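Local coordinates for protein mitochondrial edited mRNA stability factor 1 (Trypanosoma brucei, PDB 6NL1) that probably processes the 5' ends of mitochondrial mRNAs as a Nudix-type enzyme and RNA-binding protein, and contributes to the stability of edited transcripts, at residues A[249-254]-A[266-271]. Sequence-based numbering, arbitrary orientation.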
ATOM      1  N   ARG A 249     -11.106   0.682 -10.921  1.00 30.00           N
ATOM      2  CA  ARG A 249     -10.076   0.935 -11.930  1.00 35.19           C
ATOM      3  C   ARG A 249      -8.927   1.753 -11.329  1.00 32.88           C
ATOM      4  O   ARG A 249      -9.116   2.470 -10.348  1.00 31.03           O
ATOM      5  CB  ARG A 249     -10.679   1.660 -13.135  1.00 31.30           C
ATOM      6  CG  ARG A 249     -11.609   0.800 -13.985  1.00 44.87           C
ATOM      7  CD  ARG A 249     -12.221   1.576 -15.157  1.00 47.73           C
ATOM      8  NE  ARG A 249     -11.213   2.310 -15.917  1.00105.87           N
ATOM      9  CZ  ARG A 249     -10.405   1.767 -16.824  1.00113.07           C
ATOM     10  NH1 ARG A 249     -10.476   0.467 -17.092  1.00 87.23           N
ATOM     11  NH2 ARG A 249      -9.518   2.524 -17.461  1.00104.60           N
ATOM     12  N   TYR A 250      -7.744   1.642 -11.928  1.00 27.12           N
ATOM     13  CA  TYR A 250      -6.524   2.284 -11.416  1.00 23.46           C
ATOM     14  C   TYR A 250      -6.628   3.798 -11.247  1.00 25.64           C
ATOM     15  O   TYR A 250      -6.355   4.337 -10.169  1.00 26.42           O
ATOM     16  CB  TYR A 250      -5.335   1.965 -12.324  1.00 30.58           C
ATOM     17  CG  TYR A 250      -4.985   0.504 -12.363  1.00 42.00           C
ATOM     18  CD1 TYR A 250      -4.460  -0.079 -13.508  1.00 45.85           C
ATOM     19  CD2 TYR A 250      -5.183  -0.296 -11.253  1.00 36.71           C
ATOM     20  CE1 TYR A 250      -4.139  -1.427 -13.536  1.00 65.91           C
ATOM     21  CE2 TYR A 250      -4.870  -1.630 -11.273  1.00 36.09           C
ATOM     22  CZ  TYR A 250      -4.347  -2.194 -12.405  1.00 40.86           C
ATOM     23  OH  TYR A 250      -4.041  -3.529 -12.396  1.00 57.57           O
ATOM     24  N   LYS A 251      -7.011   4.484 -12.315  1.00 25.34           N
ATOM     25  CA  LYS A 251      -7.080   5.941 -12.269  1.00 29.07           C
ATOM     26  C   LYS A 251      -8.147   6.410 -11.279  1.00 34.45           C
ATOM     27  O   LYS A 251      -7.933   7.340 -10.502  1.00 32.08           O
ATOM     28  CB  LYS A 251      -7.344   6.516 -13.660  1.00 22.37           C
ATOM     29  CG  LYS A 251      -7.198   8.030 -13.712  1.00 39.07           C
ATOM     30  CD  LYS A 251      -7.671   8.591 -15.045  1.00 34.06           C
ATOM     31  CE  LYS A 251      -6.602   8.464 -16.112  1.00 32.85           C
ATOM     32  NZ  LYS A 251      -6.986   9.268 -17.313  1.00 39.30           N
ATOM     33  N   GLU A 252      -9.296   5.745 -11.312  1.00 30.12           N
ATOM     34  CA  GLU A 252     -10.381   6.014 -10.376  1.00 29.78           C
ATOM     35  C   GLU A 252      -9.856   5.940  -8.936  1.00 26.42           C
ATOM     36  O   GLU A 252     -10.159   6.796  -8.106  1.00 25.43           O
ATOM     37  CB  GLU A 252     -11.496   4.984 -10.603  1.00 28.94           C
ATOM     38  CG  GLU A 252     -12.731   5.132  -9.748  1.00 65.88           C
ATOM     39  CD  GLU A 252     -13.743   4.004  -9.988  1.00 95.86           C
ATOM     40  OE1 GLU A 252     -13.472   3.093 -10.820  1.00 47.11           O
ATOM     41  OE2 GLU A 252     -14.813   4.030  -9.336  1.00 68.50           O
ATOM     42  N   ALA A 253      -9.063   4.914  -8.643  1.00 24.07           N
ATOM     43  CA  ALA A 253      -8.496   4.749  -7.306  1.00 21.55           C
ATOM     44  C   ALA A 253      -7.486   5.860  -6.994  1.00 29.02           C
ATOM     45  O   ALA A 253      -7.467   6.397  -5.883  1.00 24.91           O
ATOM     46  CB  ALA A 253      -7.850   3.372  -7.163  1.00 17.78           C
ATOM     47  N   ALA A 254      -6.650   6.211  -7.973  1.00 23.49           N
ATOM     48  CA  ALA A 254      -5.686   7.296  -7.775  1.00 31.81           C
ATOM     49  C   ALA A 254      -6.409   8.599  -7.438  1.00 26.48           C
ATOM     50  O   ALA A 254      -6.025   9.320  -6.524  1.00 27.30           O
ATOM     51  CB  ALA A 254      -4.806   7.483  -9.012  1.00 18.34           C
ATOM     52  N   VAL A 266      -9.062  16.437  -8.688  1.00 34.86           N
ATOM     53  CA  VAL A 266      -8.574  16.628 -10.057  1.00 42.43           C
ATOM     54  C   VAL A 266      -9.500  15.949 -11.048  1.00 37.59           C
ATOM     55  O   VAL A 266     -10.180  14.980 -10.713  1.00 43.02           O
ATOM     56  CB  VAL A 266      -7.166  16.027 -10.289  1.00 44.36           C
ATOM     57  CG1 VAL A 266      -6.095  16.905  -9.676  1.00 47.20           C
ATOM     58  CG2 VAL A 266      -7.103  14.580  -9.783  1.00 29.70           C
ATOM     59  N   ASP A 267      -9.510  16.448 -12.276  1.00 36.93           N
ATOM     60  CA  ASP A 267     -10.309  15.833 -13.327  1.00 36.05           C
ATOM     61  C   ASP A 267      -9.536  14.715 -14.030  1.00 28.68           C
ATOM     62  O   ASP A 267      -8.351  14.858 -14.326  1.00 44.04           O
ATOM     63  CB  ASP A 267     -10.762  16.894 -14.338  1.00 48.32           C
ATOM     64  CG  ASP A 267     -11.782  16.353 -15.328  1.00 87.26           C
ATOM     65  OD1 ASP A 267     -12.992  16.386 -15.012  1.00102.85           O
ATOM     66  OD2 ASP A 267     -11.379  15.884 -16.416  1.00 69.68           O
ATOM     67  N   ALA A 268     -10.218  13.609 -14.312  1.00 31.80           N
ATOM     68  CA  ALA A 268      -9.586  12.454 -14.949  1.00 30.52           C
ATOM     69  C   ALA A 268      -8.773  12.788 -16.208  1.00 36.84           C
ATOM     70  O   ALA A 268      -7.776  12.122 -16.496  1.00 31.42           O
ATOM     71  CB  ALA A 268     -10.625  11.376 -15.259  1.00 32.04           C
ATOM     72  N   SER A 269      -9.205  13.799 -16.959  1.00 31.47           N
ATOM     73  CA  SER A 269      -8.548  14.146 -18.222  1.00 35.11           C
ATOM     74  C   SER A 269      -7.172  14.784 -18.021  1.00 34.66           C
ATOM     75  O   SER A 269      -6.381  14.874 -18.960  1.00 39.42           O
ATOM     76  CB  SER A 269      -9.441  15.069 -19.068  1.00 36.92           C
ATOM     77  OG  SER A 269      -9.651  16.309 -18.413  1.00 44.13           O
ATOM     78  N   ASN A 270      -6.895  15.218 -16.795  1.00 33.11           N
ATOM     79  CA  ASN A 270      -5.601  15.795 -16.447  1.00 30.45           C
ATOM     80  C   ASN A 270      -4.700  14.831 -15.689  1.00 32.28           C
ATOM     81  O   ASN A 270      -3.612  15.202 -15.257  1.00 37.36           O
ATOM     82  CB  ASN A 270      -5.802  17.056 -15.613  1.00 33.39           C
ATOM     83  CG  ASN A 270      -6.535  18.137 -16.375  1.00 36.21           C
ATOM     84  OD1 ASN A 270      -7.465  18.761 -15.862  1.00 48.06           O
ATOM     85  ND2 ASN A 270      -6.131  18.350 -17.614  1.00 37.27           N
ATOM     86  N   VAL A 271      -5.159  13.596 -15.536  1.00 25.72           N
ATOM     87  CA  VAL A 271      -4.422  12.575 -14.797  1.00 30.16           C
ATOM     88  C   VAL A 271      -3.830  11.573 -15.772  1.00 36.28           C
ATOM     89  O   VAL A 271      -4.558  10.919 -16.519  1.00 33.43           O
ATOM     90  CB  VAL A 271      -5.353  11.837 -13.796  1.00 24.63           C
ATOM     91  CG1 VAL A 271      -4.581  10.805 -12.982  1.00 19.55           C
ATOM     92  CG2 VAL A 271      -6.020  12.844 -12.879  1.00 21.98           C
TER
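The ammonium group of Lys251 is held by two backbone carbonyls of the same short turn and by no carboxylate across the contact: NZ donates to Val271 O at 3.0 Å and to Ala268 O at 3.1 Å. The two grips differ in direction. At Val271 O the donor is only slightly tilted from the carbonyl plane, with a C=O...N angle of 157°, whereas at Ala268 O it stands well above the plane. Ala268 O also accepts the backbone N of Val271 (3.2 Å), which arrives from the opposite face, so one oxygen both closes the turn from Ala268 to Val271 and receives the lysine. Lys251 sets out with CG anti to its backbone N (chi1 -171°) and bends at chi3, which carries NZ over to the two oxygens. Nearer the helix backbone, its aliphatic part lies against the turn, CG 3.9 Å from Val271 CG1 and CD 4.1 Å from Ala268 CB, the lysine and valine side chains running past each other in opposite directions. Within the Nudix domain this ties the first turn of helix 250-262 to the link that follows that helix and leads into strand 272-277. Val271 and Ala254, each with CB directed at the partner segment, also touch Leu203 of strand 200-207, while Ala268 and Val271 touch Ile255 on the helix. At the start of the turn, Asp267 OD2 takes Ser269 N (3.1 Å) in an Asx turn and Ser269 OG (2.7 Å) from the other face of the carboxylate. Tyr292, which binds GDP in another structure of this protein, lies about 9 Å from Val271, side chain to side chain.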